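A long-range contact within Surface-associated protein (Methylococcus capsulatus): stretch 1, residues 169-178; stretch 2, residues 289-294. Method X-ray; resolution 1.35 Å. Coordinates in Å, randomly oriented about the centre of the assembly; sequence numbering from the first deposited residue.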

# COMPACT_ATOMS: atom_id res chain seq x y z
N LEU A 169 -4.35 -4.54 0.62
CA LEU A 169 -5.01 -4.73 1.90
C LEU A 169 -4.29 -5.83 2.66
O LEU A 169 -4.08 -6.92 2.13
CB LEU A 169 -6.48 -5.12 1.67
CG LEU A 169 -7.30 -5.32 2.95
CD1 LEU A 169 -7.41 -4.04 3.77
CD2 LEU A 169 -8.70 -5.85 2.61
N PHE A 170 -3.90 -5.51 3.90
CA PHE A 170 -3.20 -6.44 4.78
C PHE A 170 -4.03 -6.71 6.02
O PHE A 170 -4.77 -5.85 6.50
CB PHE A 170 -1.88 -5.84 5.27
CG PHE A 170 -0.87 -5.56 4.19
CD1 PHE A 170 0.01 -6.55 3.75
CD2 PHE A 170 -0.77 -4.29 3.63
CE1 PHE A 170 0.95 -6.28 2.78
CE2 PHE A 170 0.17 -4.01 2.67
CZ PHE A 170 1.04 -5.00 2.24
N TRP A 171 -3.84 -7.91 6.58
CA TRP A 171 -4.39 -8.26 7.87
C TRP A 171 -3.25 -8.28 8.90
O TRP A 171 -2.18 -8.84 8.64
CB TRP A 171 -5.04 -9.63 7.79
CG TRP A 171 -5.62 -10.11 9.09
CD1 TRP A 171 -6.51 -9.45 9.90
CD2 TRP A 171 -5.35 -11.37 9.73
NE1 TRP A 171 -6.81 -10.23 11.01
CE2 TRP A 171 -6.11 -11.41 10.93
CE3 TRP A 171 -4.53 -12.46 9.41
CZ2 TRP A 171 -6.08 -12.51 11.79
CZ3 TRP A 171 -4.50 -13.55 10.28
CH2 TRP A 171 -5.27 -13.57 11.45
N ARG A 172 -3.49 -7.65 10.04
CA ARG A 172 -2.53 -7.58 11.13
C ARG A 172 -3.12 -8.38 12.29
O ARG A 172 -3.92 -7.85 13.06
CB ARG A 172 -2.28 -6.11 11.49
CG ARG A 172 -1.65 -5.85 12.85
CD ARG A 172 -0.84 -4.56 12.84
NE ARG A 172 0.45 -4.75 12.16
CZ ARG A 172 1.33 -3.77 11.93
NH1 ARG A 172 1.07 -2.51 12.28
NH2 ARG A 172 2.48 -4.06 11.34
N PRO A 173 -2.73 -9.67 12.42
CA PRO A 173 -3.35 -10.56 13.43
C PRO A 173 -3.13 -10.10 14.87
O PRO A 173 -3.88 -10.50 15.75
CB PRO A 173 -2.67 -11.91 13.19
CG PRO A 173 -1.38 -11.57 12.46
CD PRO A 173 -1.73 -10.38 11.60
N GLU A 174 -2.13 -9.25 15.09
CA GLU A 174 -1.87 -8.67 16.41
C GLU A 174 -3.10 -7.94 16.96
O GLU A 174 -3.25 -7.78 18.18
CB GLU A 174 -0.67 -7.71 16.34
CG GLU A 174 0.67 -8.42 16.12
CD GLU A 174 0.96 -8.77 14.67
OE1 GLU A 174 0.14 -8.48 13.77
OE2 GLU A 174 2.03 -9.35 14.42
N GLY A 175 -3.97 -7.48 16.07
CA GLY A 175 -5.29 -7.00 16.48
C GLY A 175 -5.46 -5.50 16.61
O GLY A 175 -6.54 -5.02 16.97
N GLY A 176 -4.41 -4.74 16.31
CA GLY A 176 -4.42 -3.30 16.47
C GLY A 176 -3.05 -2.78 16.13
O GLY A 176 -2.17 -3.55 15.73
N PRO A 177 -2.84 -1.46 16.29
CA PRO A 177 -1.55 -0.85 16.02
C PRO A 177 -0.44 -1.57 16.78
O PRO A 177 -0.61 -1.97 17.95
CB PRO A 177 -1.71 0.59 16.52
CG PRO A 177 -3.19 0.85 16.40
CD PRO A 177 -3.84 -0.47 16.75
N LEU A 178 0.71 -1.72 16.12
CA LEU A 178 1.81 -2.49 16.66
C LEU A 178 2.96 -1.57 17.04
O LEU A 178 3.71 -1.10 16.19
CB LEU A 178 2.25 -3.53 15.62
CG LEU A 178 3.43 -4.43 15.98
CD1 LEU A 178 3.18 -5.15 17.30
CD2 LEU A 178 3.67 -5.43 14.86
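Stretch 2 289-294: TGYYML

Stretch 2 pairs with stretch 1 as an antiparallel β-strand, and where the first strand gives way to a turn it keeps the contact going by laying the ring of Y291 under the loop that follows. Strand 290-294 runs at 147° to strand 169-172, their axes approaching to 4.7 Å, and its backbone is in the usual β conformation from Y291 to L294, with phi near -107° to -120° and psi near 126° to 145°, after G290 enters at a phi of 133° that calls for glycine.

The register sets L294 opposite L169, M293 opposite F170 and Y292 opposite W171. F170 and M293 form the hydrogen-bonded pair: F170 N donates to M293 O and M293 N to F170 O, each at 2.9 Å and nearly straight. Two residues on, R172 N donates to Y291 O at 3.0 Å, but the return bond is replaced by a water that donates to R172 O (2.7 Å) and accepts from Y291 N (2.8 Å). R172 O also receives G175 N at 3.0 Å, closing a type I turn.

Side chains alternate between the faces. L169, W171, Y292 and L294 share one: L169 CD1 lies 3.9 Å from Y292 CB, and W171 CD1 sits over the Y292 ring, 3.7 Å from Y292 CZ. The indole also makes a weak hydrogen bond from W171 NE1 to T289 O, 3.3 Å. On the other face, M293 SD lies over the guanidinium of R172, 3.4 Å from R172 NH1.

Y291, on that same face, is the residue most covered by the partner stretch. G176 CA packs over its ring, 3.6 Å from Y291 CG, and P177 CD follows at 3.9 Å from Y291 CZ. The local rule is a glycine-proline pair on an aromatic face. G175, with phi 99°, adopts a conformation suited to glycine as the turn closes.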

# COMPACT_ATOMS: atom_id res chain seq x y z
N THR A 289 -11.44 -11.96 11.41
CA THR A 289 -11.81 -10.90 12.33
C THR A 289 -10.58 -10.10 12.74
O THR A 289 -9.50 -10.66 12.95
CB THR A 289 -12.54 -11.47 13.57
OG1 THR A 289 -13.79 -12.03 13.14
CG2 THR A 289 -12.78 -10.39 14.63
N GLY A 290 -10.75 -8.79 12.85
CA GLY A 290 -9.71 -7.95 13.43
C GLY A 290 -9.35 -6.70 12.67
O GLY A 290 -10.21 -6.04 12.08
N TYR A 291 -8.06 -6.40 12.67
CA TYR A 291 -7.52 -5.10 12.28
C TYR A 291 -6.83 -5.22 10.93
O TYR A 291 -5.96 -6.07 10.72
CB TYR A 291 -6.51 -4.69 13.34
CG TYR A 291 -5.80 -3.37 13.16
CD1 TYR A 291 -6.43 -2.17 13.42
CD2 TYR A 291 -4.47 -3.34 12.77
CE1 TYR A 291 -5.76 -0.96 13.29
CE2 TYR A 291 -3.79 -2.15 12.63
CZ TYR A 291 -4.44 -0.97 12.90
OH TYR A 291 -3.75 0.22 12.76
N TYR A 292 -7.25 -4.35 10.01
CA TYR A 292 -6.76 -4.34 8.64
C TYR A 292 -6.07 -3.03 8.31
O TYR A 292 -6.46 -1.96 8.79
CB TYR A 292 -7.92 -4.54 7.65
CG TYR A 292 -8.45 -5.95 7.66
CD1 TYR A 292 -8.05 -6.87 6.70
CD2 TYR A 292 -9.33 -6.38 8.66
CE1 TYR A 292 -8.53 -8.18 6.72
CE2 TYR A 292 -9.81 -7.70 8.68
CZ TYR A 292 -9.41 -8.58 7.70
OH TYR A 292 -9.87 -9.89 7.71
N MET A 293 -5.04 -3.12 7.48
CA MET A 293 -4.29 -1.95 7.06
C MET A 293 -4.39 -1.82 5.56
O MET A 293 -4.14 -2.79 4.84
CB MET A 293 -2.83 -2.06 7.50
CG MET A 293 -2.70 -2.25 9.01
SD MET A 293 -1.00 -2.50 9.55
CE MET A 293 -0.37 -0.83 9.43
N LEU A 294 -4.78 -0.64 5.09
CA LEU A 294 -5.02 -0.42 3.67
C LEU A 294 -4.07 0.63 3.11
O LEU A 294 -3.98 1.74 3.64
CB LEU A 294 -6.46 0.06 3.45
CG LEU A 294 -6.80 0.50 2.03
CD1 LEU A 294 -6.91 -0.69 1.11
CD2 LEU A 294 -8.11 1.28 2.03
O HOH W 1 -6.51 -8.48 13.72